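Oxidoreductase (PDB 7D5M) binds NAD(H) in a Rossmann-fold domain and, as a homolog of inositol dehydrogenase, probably oxidises a polyol or sugar substrate. Local coordinates at residues H29-R35 / E331-Y337; G143-Q148 / P326-F330; D36-A40 / Y337-A341. One frame throughout, in Å; residues are numbered along the deposited sequence.

All three contacts are buried, and all three use helix 329-349, from late in the chain, which packs on the NAD-binding Rossmann fold. Interaction 1 sets helix 26-34 across its early turns. Interaction 3, about 7 Å away between centres, continues the same packing onto the start of strand 39-45; the two share Tyr337 and are tied by the backbone pair Ala33 O and Phe39 N. Interaction 2 takes the N-terminal end of the helix and the loop that leaves strand 138-140. The chemistry changes along the helix: a polar, water-bridged contact plus leucine packing in 143-148/326-330, a salt bridge and aromatic cluster in interaction 1, purely van der Waals and aromatic packing in interaction 3.

Interaction 1. Residues H29-R35 / E331-Y337. With NAD (nicotinamide-adenine-dinucleotide), chain B.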
loop_
_atom_site.group_PDB
_atom_site.type_symbol
_atom_site.label_atom_id
_atom_site.label_comp_id
_atom_site.label_asym_id
_atom_site.label_seq_id
_atom_site.Cartn_x
_atom_site.Cartn_y
_atom_site.Cartn_z
ATOM N N HIS A 29 -29.787 -1.266 -7.173
ATOM C CA HIS A 29 -30.965 -0.366 -7.089
ATOM C C HIS A 29 -31.890 -0.821 -5.960
ATOM O O HIS A 29 -32.275 0.022 -5.123
ATOM C CB HIS A 29 -31.728 -0.299 -8.406
ATOM C CG HIS A 29 -31.102 0.622 -9.394
ATOM N ND1 HIS A 29 -31.419 1.968 -9.444
ATOM C CD2 HIS A 29 -30.165 0.414 -10.344
ATOM C CE1 HIS A 29 -30.717 2.543 -10.400
ATOM N NE2 HIS A 29 -29.943 1.608 -10.972
ATOM N N ARG A 30 -32.283 -2.088 -5.969
ATOM C CA ARG A 30 -33.245 -2.639 -4.981
ATOM C C ARG A 30 -32.599 -2.663 -3.594
ATOM O O ARG A 30 -33.278 -2.334 -2.619
ATOM C CB ARG A 30 -33.724 -4.022 -5.405
ATOM C CG ARG A 30 -34.599 -3.996 -6.647
ATOM C CD ARG A 30 -35.174 -5.369 -6.970
ATOM N NE ARG A 30 -34.154 -6.355 -7.304
ATOM C CZ ARG A 30 -33.629 -6.530 -8.515
ATOM N NH1 ARG A 30 -34.011 -5.766 -9.523
ATOM N NH2 ARG A 30 -32.708 -7.456 -8.710
ATOM N N SER A 31 -31.357 -3.115 -3.500
ATOM C CA SER A 31 -30.647 -3.193 -2.200
ATOM C C SER A 31 -30.702 -1.822 -1.516
ATOM O O SER A 31 -31.054 -1.752 -0.328
ATOM C CB SER A 31 -29.245 -3.702 -2.386
ATOM O OG SER A 31 -28.684 -4.070 -1.134
ATOM N N ALA A 32 -30.397 -0.756 -2.254
ATOM C CA ALA A 32 -30.324 0.626 -1.735
ATOM C C ALA A 32 -31.734 1.183 -1.487
ATOM O O ALA A 32 -31.931 1.856 -0.464
ATOM C CB ALA A 32 -29.556 1.491 -2.707
ATOM N N ALA A 33 -32.669 0.947 -2.405
ATOM C CA ALA A 33 -34.030 1.536 -2.354
ATOM C C ALA A 33 -34.845 0.931 -1.195
ATOM O O ALA A 33 -35.554 1.684 -0.487
ATOM C CB ALA A 33 -34.713 1.344 -3.678
ATOM N N LEU A 34 -34.724 -0.376 -0.966
ATOM C CA LEU A 34 -35.582 -1.095 0.011
ATOM C C LEU A 34 -35.033 -0.897 1.426
ATOM O O LEU A 34 -35.779 -1.091 2.400
ATOM C CB LEU A 34 -35.653 -2.566 -0.385
ATOM C CG LEU A 34 -36.277 -2.835 -1.753
ATOM C CD1 LEU A 34 -36.195 -4.312 -2.080
ATOM C CD2 LEU A 34 -37.721 -2.356 -1.807
ATOM N N ARG A 35 -33.778 -0.483 1.532
ATOM C CA ARG A 35 -33.094 -0.328 2.830
ATOM C C ARG A 35 -33.767 0.779 3.645
ATOM O O ARG A 35 -34.159 1.819 3.062
ATOM C CB ARG A 35 -31.618 -0.024 2.608
ATOM C CG ARG A 35 -30.764 -0.292 3.835
ATOM C CD ARG A 35 -29.325 -0.012 3.475
ATOM N NE ARG A 35 -28.388 -0.526 4.453
ATOM C CZ ARG A 35 -27.075 -0.562 4.274
ATOM N NH1 ARG A 35 -26.547 -0.044 3.180
ATOM N NH2 ARG A 35 -26.291 -1.045 5.222
ATOM N N GLU A 331 -23.564 0.983 0.614
ATOM C CA GLU A 331 -23.846 2.088 1.566
ATOM C C GLU A 331 -23.941 3.402 0.783
ATOM O O GLU A 331 -24.878 4.170 1.027
ATOM C CB GLU A 331 -22.784 2.161 2.661
ATOM C CG GLU A 331 -23.007 1.126 3.747
ATOM C CD GLU A 331 -22.887 -0.317 3.292
ATOM O OE1 GLU A 331 -23.928 -1.036 3.294
ATOM O OE2 GLU A 331 -21.773 -0.720 2.914
ATOM N N ALA A 332 -22.989 3.653 -0.110
ATOM C CA ALA A 332 -22.983 4.857 -0.975
ATOM C C ALA A 332 -24.335 4.941 -1.703
ATOM O O ALA A 332 -24.984 6.013 -1.687
ATOM C CB ALA A 332 -21.828 4.808 -1.941
ATOM N N TRP A 333 -24.769 3.850 -2.325
ATOM C CA TRP A 333 -26.052 3.858 -3.078
ATOM C C TRP A 333 -27.234 4.057 -2.126
ATOM O O TRP A 333 -28.197 4.751 -2.520
ATOM C CB TRP A 333 -26.229 2.588 -3.893
ATOM C CG TRP A 333 -25.533 2.618 -5.209
ATOM C CD1 TRP A 333 -24.197 2.746 -5.465
ATOM C CD2 TRP A 333 -26.182 2.479 -6.479
ATOM N NE1 TRP A 333 -23.975 2.702 -6.815
ATOM C CE2 TRP A 333 -25.173 2.535 -7.459
ATOM C CE3 TRP A 333 -27.517 2.321 -6.872
ATOM C CZ2 TRP A 333 -25.464 2.444 -8.821
ATOM C CZ3 TRP A 333 -27.799 2.222 -8.216
ATOM C CH2 TRP A 333 -26.781 2.300 -9.175
ATOM N N SER A 334 -27.187 3.440 -0.947
ATOM C CA SER A 334 -28.236 3.593 0.100
ATOM C C SER A 334 -28.318 5.058 0.547
ATOM O O SER A 334 -29.440 5.545 0.787
ATOM C CB SER A 334 -28.007 2.676 1.265
ATOM O OG SER A 334 -28.002 1.321 0.841
ATOM N N ASN A 335 -27.175 5.736 0.647
ATOM C CA ASN A 335 -27.091 7.160 1.048
ATOM C C ASN A 335 -27.762 8.041 -0.015
ATOM O O ASN A 335 -28.421 9.013 0.367
ATOM C CB ASN A 335 -25.642 7.556 1.330
ATOM C CG ASN A 335 -25.102 6.816 2.530
ATOM O OD1 ASN A 335 -25.882 6.400 3.388
ATOM N ND2 ASN A 335 -23.785 6.654 2.598
ATOM N N LEU A 336 -27.640 7.715 -1.302
ATOM C CA LEU A 336 -28.364 8.475 -2.352
ATOM C C LEU A 336 -29.857 8.163 -2.260
ATOM O O LEU A 336 -30.658 9.105 -2.323
ATOM C CB LEU A 336 -27.855 8.109 -3.746
ATOM C CG LEU A 336 -26.406 8.468 -4.066
ATOM C CD1 LEU A 336 -26.239 8.498 -5.571
ATOM C CD2 LEU A 336 -25.966 9.777 -3.434
ATOM N N TYR A 337 -30.217 6.884 -2.166
ATOM C CA TYR A 337 -31.630 6.452 -2.304
ATOM C C TYR A 337 -32.466 7.005 -1.138
ATOM O O TYR A 337 -33.625 7.378 -1.383
ATOM C CB TYR A 337 -31.747 4.935 -2.493
ATOM C CG TYR A 337 -32.055 4.522 -3.913
ATOM C CD1 TYR A 337 -33.357 4.547 -4.383
ATOM C CD2 TYR A 337 -31.066 4.123 -4.802
ATOM C CE1 TYR A 337 -33.676 4.174 -5.676
ATOM C CE2 TYR A 337 -31.368 3.745 -6.104
ATOM C CZ TYR A 337 -32.683 3.772 -6.547
ATOM O OH TYR A 337 -33.024 3.397 -7.822
HETATM P PA NAD B . -27.878 -5.057 -18.575
HETATM O O1A NAD B . -27.899 -5.312 -20.050
HETATM O O2A NAD B . -27.021 -5.886 -17.671
HETATM O O5B NAD B . -29.390 -5.088 -18.033
HETATM C C5B NAD B . -30.515 -4.585 -18.818
HETATM C C4B NAD B . -31.787 -5.044 -18.146
HETATM O O4B NAD B . -32.920 -4.286 -18.644
HETATM C C3B NAD B . -32.154 -6.514 -18.382
HETATM O O3B NAD B . -32.809 -7.033 -17.234
HETATM C C2B NAD B . -33.094 -6.414 -19.589
HETATM O O2B NAD B . -33.956 -7.517 -19.757
HETATM C C1B NAD B . -33.877 -5.173 -19.187
HETATM N N9A NAD B . -34.541 -4.481 -20.281
HETATM C C8A NAD B . -33.988 -4.148 -21.489
HETATM N N7A NAD B . -34.797 -3.461 -22.256
HETATM C C5A NAD B . -35.949 -3.314 -21.501
HETATM C C6A NAD B . -37.171 -2.662 -21.763
HETATM N N6A NAD B . -37.428 -1.993 -22.890
HETATM N N1A NAD B . -38.113 -2.692 -20.788
HETATM C C2A NAD B . -37.840 -3.362 -19.657
HETATM N N3A NAD B . -36.724 -3.998 -19.295
HETATM C C4A NAD B . -35.805 -3.937 -20.275
HETATM O O3 NAD B . -27.467 -3.516 -18.305
HETATM P PN NAD B . -26.778 -2.852 -16.996
HETATM O O1N NAD B . -25.286 -3.030 -17.065
HETATM O O2N NAD B . -27.503 -3.333 -15.775
HETATM O O5D NAD B . -27.071 -1.293 -17.228
HETATM C C5D NAD B . -28.402 -0.778 -17.305
HETATM C C4D NAD B . -28.286 0.712 -17.144
HETATM O O4D NAD B . -27.610 0.994 -15.892
HETATM C C3D NAD B . -27.448 1.400 -18.229
HETATM O O3D NAD B . -27.988 2.680 -18.504
HETATM C C2D NAD B . -26.059 1.495 -17.587
HETATM O O2D NAD B . -25.274 2.559 -18.105
HETATM C C1D NAD B . -26.444 1.770 -16.132
HETATM N N1N NAD B . -25.406 1.381 -15.128
HETATM C C2N NAD B . -25.014 2.302 -14.180
HETATM C C3N NAD B . -24.012 1.992 -13.260
HETATM C C7N NAD B . -23.751 2.994 -12.155
HETATM O O7N NAD B . -24.579 3.889 -11.955
HETATM N N7N NAD B . -22.649 2.838 -11.428
HETATM C C4N NAD B . -23.322 0.782 -13.392
HETATM C C5N NAD B . -23.721 -0.131 -14.367
HETATM C C6N NAD B . -24.850 0.132 -15.111
#
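Start with Tyr337, Ala32 and Arg35, which carry much of this helix-helix contact. The short segments 29-34 and 331-337 approach to 7.9 Å between axes and cross at -53°, with the methyl of Ala32 fitted in at the crossing: its CA lies 4.1 Å from that of Ser334, and its CB packs 3.7 Å from Trp333 CB and 3.7 Å from Tyr337 CD2. Tyr337 reaches along the first helix, with Ala33 CB 3.5 Å from its CD1, and its hydroxyl OH hydrogen-bonds His29 ND1 at 2.7 Å; Ser89 is its second partner. The His29 ring is gripped on another side, since Trp333 turns its edge to the imidazole face in a T-shaped pair (centroids 4.9 Å, planes at 84°), while Glu114 takes His29 NE2. This aromatic cluster borders the cofactor: Trp333 CZ2 is 3.6 Å from NAD O7N of the carboxamide. At the far end Arg35 extends to Glu331, NH1 to OE1 at 2.8 Å in a salt bridge, and NH1 also donates to Ser334 OG (3.1 Å), itself bonded to Phe330 O of the same chain; Phe330 of the second subunit adds a cation-pi contact to Arg35. Helix 26-34, which follows the first strand of the Rossmann fold, packs beside helix 329-349 on the parallel sheet: His29 touches Met16 and Ala33 touches Trp14 of strand 12-16, and Tyr337 also reaches Trp14.

Interaction 2. Residues G143-Q148 / P326-F330; sequences GYAGHQ and PEGLF
The loop leaving the Rossmann sheet's last strand, 138-140, packs here on a helix start beside the cofactor, the Tyr144 side chain about 4 Å from NAD. Build 143-146 as a 3-10 turn, with Gly146 N to Gly143 O at 3.0 Å and His147 N to Tyr144 O at 3.2 Å, then extend the backbone at His147 (phi/psi -69/126). Opposite, 326-328 is extended and Gly328 is the N-cap of helix 329-349. The nearest CA pair is Tyr144 and Leu329, 6.8 Å apart. In the apolar part, Leu329 (t, p) brings CD1 3.6 Å from Tyr144 CD1 and 3.8 Å from His147 CE1; Tyr144 and His147 take chi1 m. In the polar part, Gln148 (m, p) donates from NE2 to OE1 of Glu327 (m, t) at 3.0 Å and 173°. One water donates to Gln148 OE1 and Glu327 OE1, each 2.7 Å. Asp319 also takes Gln148 NE2, and Arg320 N binds Glu327 OE2. The buried carboxylate is thus solvated by amide, water and backbone donors, with Arg306 a long, weak ion partner.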
loop_
_atom_site.group_PDB
_atom_site.type_symbol
_atom_site.label_atom_id
_atom_site.label_comp_id
_atom_site.label_asym_id
_atom_site.label_seq_id
_atom_site.Cartn_x
_atom_site.Cartn_y
_atom_site.Cartn_z
ATOM N N GLY A 143 -23.470 6.842 -8.121
ATOM C CA GLY A 143 -23.557 6.136 -6.836
ATOM C C GLY A 143 -22.347 6.413 -5.966
ATOM O O GLY A 143 -22.503 6.431 -4.745
ATOM N N TYR A 144 -21.178 6.632 -6.571
ATOM C CA TYR A 144 -19.913 6.808 -5.808
ATOM C C TYR A 144 -20.009 8.070 -4.951
ATOM O O TYR A 144 -19.320 8.168 -3.934
ATOM C CB TYR A 144 -18.711 6.843 -6.752
ATOM C CG TYR A 144 -18.621 5.598 -7.591
ATOM C CD1 TYR A 144 -18.140 4.413 -7.053
ATOM C CD2 TYR A 144 -19.113 5.574 -8.889
ATOM C CE1 TYR A 144 -18.088 3.250 -7.801
ATOM C CE2 TYR A 144 -19.074 4.414 -9.649
ATOM C CZ TYR A 144 -18.568 3.249 -9.099
ATOM O OH TYR A 144 -18.524 2.096 -9.823
ATOM N N ALA A 145 -20.878 9.006 -5.336
ATOM C CA ALA A 145 -21.041 10.303 -4.643
ATOM C C ALA A 145 -21.714 10.098 -3.277
ATOM O O ALA A 145 -21.719 11.053 -2.463
ATOM C CB ALA A 145 -21.823 11.238 -5.524
ATOM N N GLY A 146 -22.261 8.907 -3.023
ATOM C CA GLY A 146 -22.843 8.527 -1.728
ATOM C C GLY A 146 -21.808 8.245 -0.654
ATOM O O GLY A 146 -22.194 8.143 0.533
ATOM N N HIS A 147 -20.535 8.050 -1.013
ATOM C CA HIS A 147 -19.460 7.772 -0.023
ATOM C C HIS A 147 -19.206 9.027 0.820
ATOM O O HIS A 147 -18.962 10.103 0.224
ATOM C CB HIS A 147 -18.194 7.256 -0.704
ATOM C CG HIS A 147 -18.284 5.811 -1.069
ATOM N ND1 HIS A 147 -18.264 5.375 -2.381
ATOM C CD2 HIS A 147 -18.409 4.704 -0.305
ATOM C CE1 HIS A 147 -18.373 4.060 -2.401
ATOM N NE2 HIS A 147 -18.458 3.629 -1.153
ATOM N N GLN A 148 -19.264 8.883 2.149
ATOM C CA GLN A 148 -19.110 9.992 3.132
ATOM C C GLN A 148 -17.887 10.854 2.798
ATOM O O GLN A 148 -17.954 12.086 2.988
ATOM C CB GLN A 148 -18.949 9.450 4.555
ATOM C CG GLN A 148 -20.225 8.859 5.155
ATOM C CD GLN A 148 -20.461 7.404 4.823
ATOM O OE1 GLN A 148 -20.654 7.030 3.666
ATOM N NE2 GLN A 148 -20.524 6.573 5.850
ATOM N N PRO A 326 -15.382 -1.744 7.407
ATOM C CA PRO A 326 -15.470 -1.239 6.040
ATOM C C PRO A 326 -16.912 -1.176 5.526
ATOM O O PRO A 326 -17.579 -2.197 5.487
ATOM C CB PRO A 326 -14.677 -2.254 5.208
ATOM C CG PRO A 326 -14.777 -3.530 6.006
ATOM C CD PRO A 326 -14.810 -3.101 7.460
ATOM N N GLU A 327 -17.360 0.029 5.167
ATOM C CA GLU A 327 -18.571 0.206 4.335
ATOM C C GLU A 327 -18.160 0.034 2.866
ATOM O O GLU A 327 -16.936 -0.014 2.556
ATOM C CB GLU A 327 -19.229 1.548 4.637
ATOM C CG GLU A 327 -19.847 1.578 6.024
ATOM C CD GLU A 327 -20.704 2.790 6.339
ATOM O OE1 GLU A 327 -20.898 3.645 5.446
ATOM O OE2 GLU A 327 -21.202 2.851 7.488
ATOM N N GLY A 328 -19.142 -0.115 1.987
ATOM C CA GLY A 328 -18.868 -0.342 0.559
ATOM C C GLY A 328 -19.831 0.418 -0.323
ATOM O O GLY A 328 -20.549 1.306 0.171
ATOM N N LEU A 329 -19.858 0.078 -1.600
ATOM C CA LEU A 329 -20.650 0.839 -2.595
ATOM C C LEU A 329 -22.151 0.700 -2.296
ATOM O O LEU A 329 -22.905 1.599 -2.680
ATOM C CB LEU A 329 -20.294 0.343 -3.998
ATOM C CG LEU A 329 -20.964 1.090 -5.157
ATOM C CD1 LEU A 329 -20.594 2.561 -5.157
ATOM C CD2 LEU A 329 -20.576 0.464 -6.491
ATOM N N PHE A 330 -22.595 -0.360 -1.619
ATOM C CA PHE A 330 -24.038 -0.506 -1.275
ATOM C C PHE A 330 -24.453 0.600 -0.298
ATOM O O PHE A 330 -25.581 1.118 -0.415
ATOM C CB PHE A 330 -24.373 -1.909 -0.773
ATOM C CG PHE A 330 -24.380 -2.929 -1.882
ATOM C CD1 PHE A 330 -25.530 -3.184 -2.610
ATOM C CD2 PHE A 330 -23.220 -3.617 -2.213
ATOM C CE1 PHE A 330 -25.529 -4.121 -3.635
ATOM C CE2 PHE A 330 -23.221 -4.547 -3.245
ATOM C CZ PHE A 330 -24.374 -4.786 -3.960
HETATM O O HOH W 1 -20.168 4.479 2.993
#

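Interaction 3. Residues D36-A40 / Y337-A341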
loop_
_atom_site.group_PDB
_atom_site.type_symbol
_atom_site.label_atom_id
_atom_site.label_comp_id
_atom_site.label_asym_id
_atom_site.label_seq_id
_atom_site.Cartn_x
_atom_site.Cartn_y
_atom_site.Cartn_z
ATOM N N ASP A 36 -33.921 0.553 4.954
ATOM C CA ASP A 36 -34.307 1.612 5.926
ATOM C C ASP A 36 -35.677 2.203 5.578
ATOM O O ASP A 36 -35.889 3.396 5.846
ATOM C CB ASP A 36 -33.269 2.735 5.984
ATOM C CG ASP A 36 -31.855 2.248 6.229
ATOM O OD1 ASP A 36 -31.705 1.204 6.891
ATOM O OD2 ASP A 36 -30.913 2.918 5.748
ATOM N N GLN A 37 -36.568 1.405 5.000
ATOM C CA GLN A 37 -37.986 1.790 4.798
ATOM C C GLN A 37 -38.079 2.978 3.823
ATOM O O GLN A 37 -39.025 3.781 3.980
ATOM C CB GLN A 37 -38.631 2.166 6.141
ATOM C CG GLN A 37 -38.363 1.180 7.278
ATOM C CD GLN A 37 -39.015 1.613 8.571
ATOM O OE1 GLN A 37 -40.223 1.480 8.746
ATOM N NE2 GLN A 37 -38.222 2.153 9.487
ATOM N N SER A 38 -37.163 3.123 2.854
ATOM C CA SER A 38 -37.177 4.277 1.907
ATOM C C SER A 38 -38.243 4.072 0.825
ATOM O O SER A 38 -39.103 4.973 0.623
ATOM C CB SER A 38 -35.820 4.511 1.283
ATOM O OG SER A 38 -34.913 5.034 2.247
ATOM N N PHE A 39 -38.175 2.935 0.141
ATOM C CA PHE A 39 -39.071 2.549 -0.975
ATOM C C PHE A 39 -39.626 1.149 -0.711
ATOM O O PHE A 39 -38.969 0.336 -0.014
ATOM C CB PHE A 39 -38.320 2.560 -2.312
ATOM C CG PHE A 39 -37.837 3.908 -2.761
ATOM C CD1 PHE A 39 -36.679 4.459 -2.241
ATOM C CD2 PHE A 39 -38.558 4.645 -3.689
ATOM C CE1 PHE A 39 -36.246 5.706 -2.656
ATOM C CE2 PHE A 39 -38.112 5.889 -4.112
ATOM C CZ PHE A 39 -36.964 6.424 -3.582
ATOM N N ALA A 40 -40.800 0.869 -1.279
ATOM C CA ALA A 40 -41.419 -0.470 -1.331
ATOM C C ALA A 40 -41.617 -0.851 -2.800
ATOM O O ALA A 40 -42.307 -0.098 -3.520
ATOM C CB ALA A 40 -42.726 -0.471 -0.578
ATOM N N TYR A 337 -30.217 6.884 -2.166
ATOM C CA TYR A 337 -31.630 6.452 -2.304
ATOM C C TYR A 337 -32.466 7.005 -1.138
ATOM O O TYR A 337 -33.625 7.378 -1.383
ATOM C CB TYR A 337 -31.747 4.935 -2.493
ATOM C CG TYR A 337 -32.055 4.522 -3.913
ATOM C CD1 TYR A 337 -33.357 4.547 -4.383
ATOM C CD2 TYR A 337 -31.066 4.123 -4.802
ATOM C CE1 TYR A 337 -33.676 4.174 -5.676
ATOM C CE2 TYR A 337 -31.368 3.745 -6.104
ATOM C CZ TYR A 337 -32.683 3.772 -6.547
ATOM O OH TYR A 337 -33.024 3.397 -7.822
ATOM N N TYR A 338 -31.947 7.089 0.093
ATOM C CA TYR A 338 -32.783 7.649 1.192
ATOM C C TYR A 338 -32.982 9.142 0.919
ATOM O O TYR A 338 -34.065 9.648 1.226
ATOM C CB TYR A 338 -32.264 7.350 2.601
ATOM C CG TYR A 338 -31.278 8.347 3.150
ATOM C CD1 TYR A 338 -31.674 9.620 3.532
ATOM C CD2 TYR A 338 -29.946 8.005 3.324
ATOM C CE1 TYR A 338 -30.766 10.546 4.017
ATOM C CE2 TYR A 338 -29.027 8.917 3.822
ATOM C CZ TYR A 338 -29.438 10.190 4.176
ATOM O OH TYR A 338 -28.542 11.095 4.666
ATOM N N ARG A 339 -31.990 9.819 0.330
ATOM C CA ARG A 339 -32.122 11.260 -0.013
ATOM C C ARG A 339 -33.155 11.408 -1.132
ATOM O O ARG A 339 -33.973 12.361 -1.084
ATOM C CB ARG A 339 -30.770 11.858 -0.392
ATOM C CG ARG A 339 -29.823 12.007 0.789
ATOM C CD ARG A 339 -28.507 12.570 0.293
ATOM N NE ARG A 339 -27.619 13.025 1.353
ATOM C CZ ARG A 339 -26.917 12.239 2.149
ATOM N NH1 ARG A 339 -27.027 10.923 2.044
ATOM N NH2 ARG A 339 -26.117 12.770 3.062
ATOM N N PHE A 340 -33.117 10.525 -2.130
ATOM C CA PHE A 340 -34.144 10.506 -3.202
ATOM C C PHE A 340 -35.536 10.414 -2.560
ATOM O O PHE A 340 -36.416 11.218 -2.934
ATOM C CB PHE A 340 -33.941 9.366 -4.200
ATOM C CG PHE A 340 -32.663 9.400 -5.000
ATOM C CD1 PHE A 340 -32.019 10.591 -5.281
ATOM C CD2 PHE A 340 -32.123 8.228 -5.501
ATOM C CE1 PHE A 340 -30.850 10.614 -6.025
ATOM C CE2 PHE A 340 -30.956 8.252 -6.252
ATOM C CZ PHE A 340 -30.325 9.448 -6.518
ATOM N N ALA A 341 -35.742 9.473 -1.635
ATOM C CA ALA A 341 -37.042 9.252 -0.960
ATOM C C ALA A 341 -37.433 10.517 -0.181
ATOM O O ALA A 341 -38.586 10.958 -0.286
ATOM C CB ALA A 341 -36.973 8.035 -0.065
#
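Tyr337 opens the segment and makes its main aromatic contact. Its ring edge points at the face of Phe39 in an offset edge-to-face pair, with centroids 5.5 Å apart and planes at 83°, and Phe39 CE1 lies 3.6 Å from Tyr337 CD1. The same CE1 is 3.4 Å from the backbone Tyr337 O, which is already taken by Ala341 N at 3.0 Å in the helix. One residue on, Tyr338 meets Ser38 where the two backbones come closest, CA to CA 5.6 Å: Ser38 OG sits 3.5 Å from both CA and CB of Tyr338, a packing contact, while the ring leads away and its hydroxyl bonds Asp318. Phe340 adds little, its CB standing 4.3 Å from Phe39 CZ. A full turn after Tyr337, Ala341 presents its methyl to the other segment, CB lying 3.6 Å from Phe39 CE1 and 3.8 Å from Ser38 O. Segment 36-40 links helix 26-34 to strand 39-45, the edge strand of the Rossmann sheet in this chain; Phe39 is wedged between Ala33 of that helix, Ile12 and Trp14 of strand 12-16, and helix 329-349.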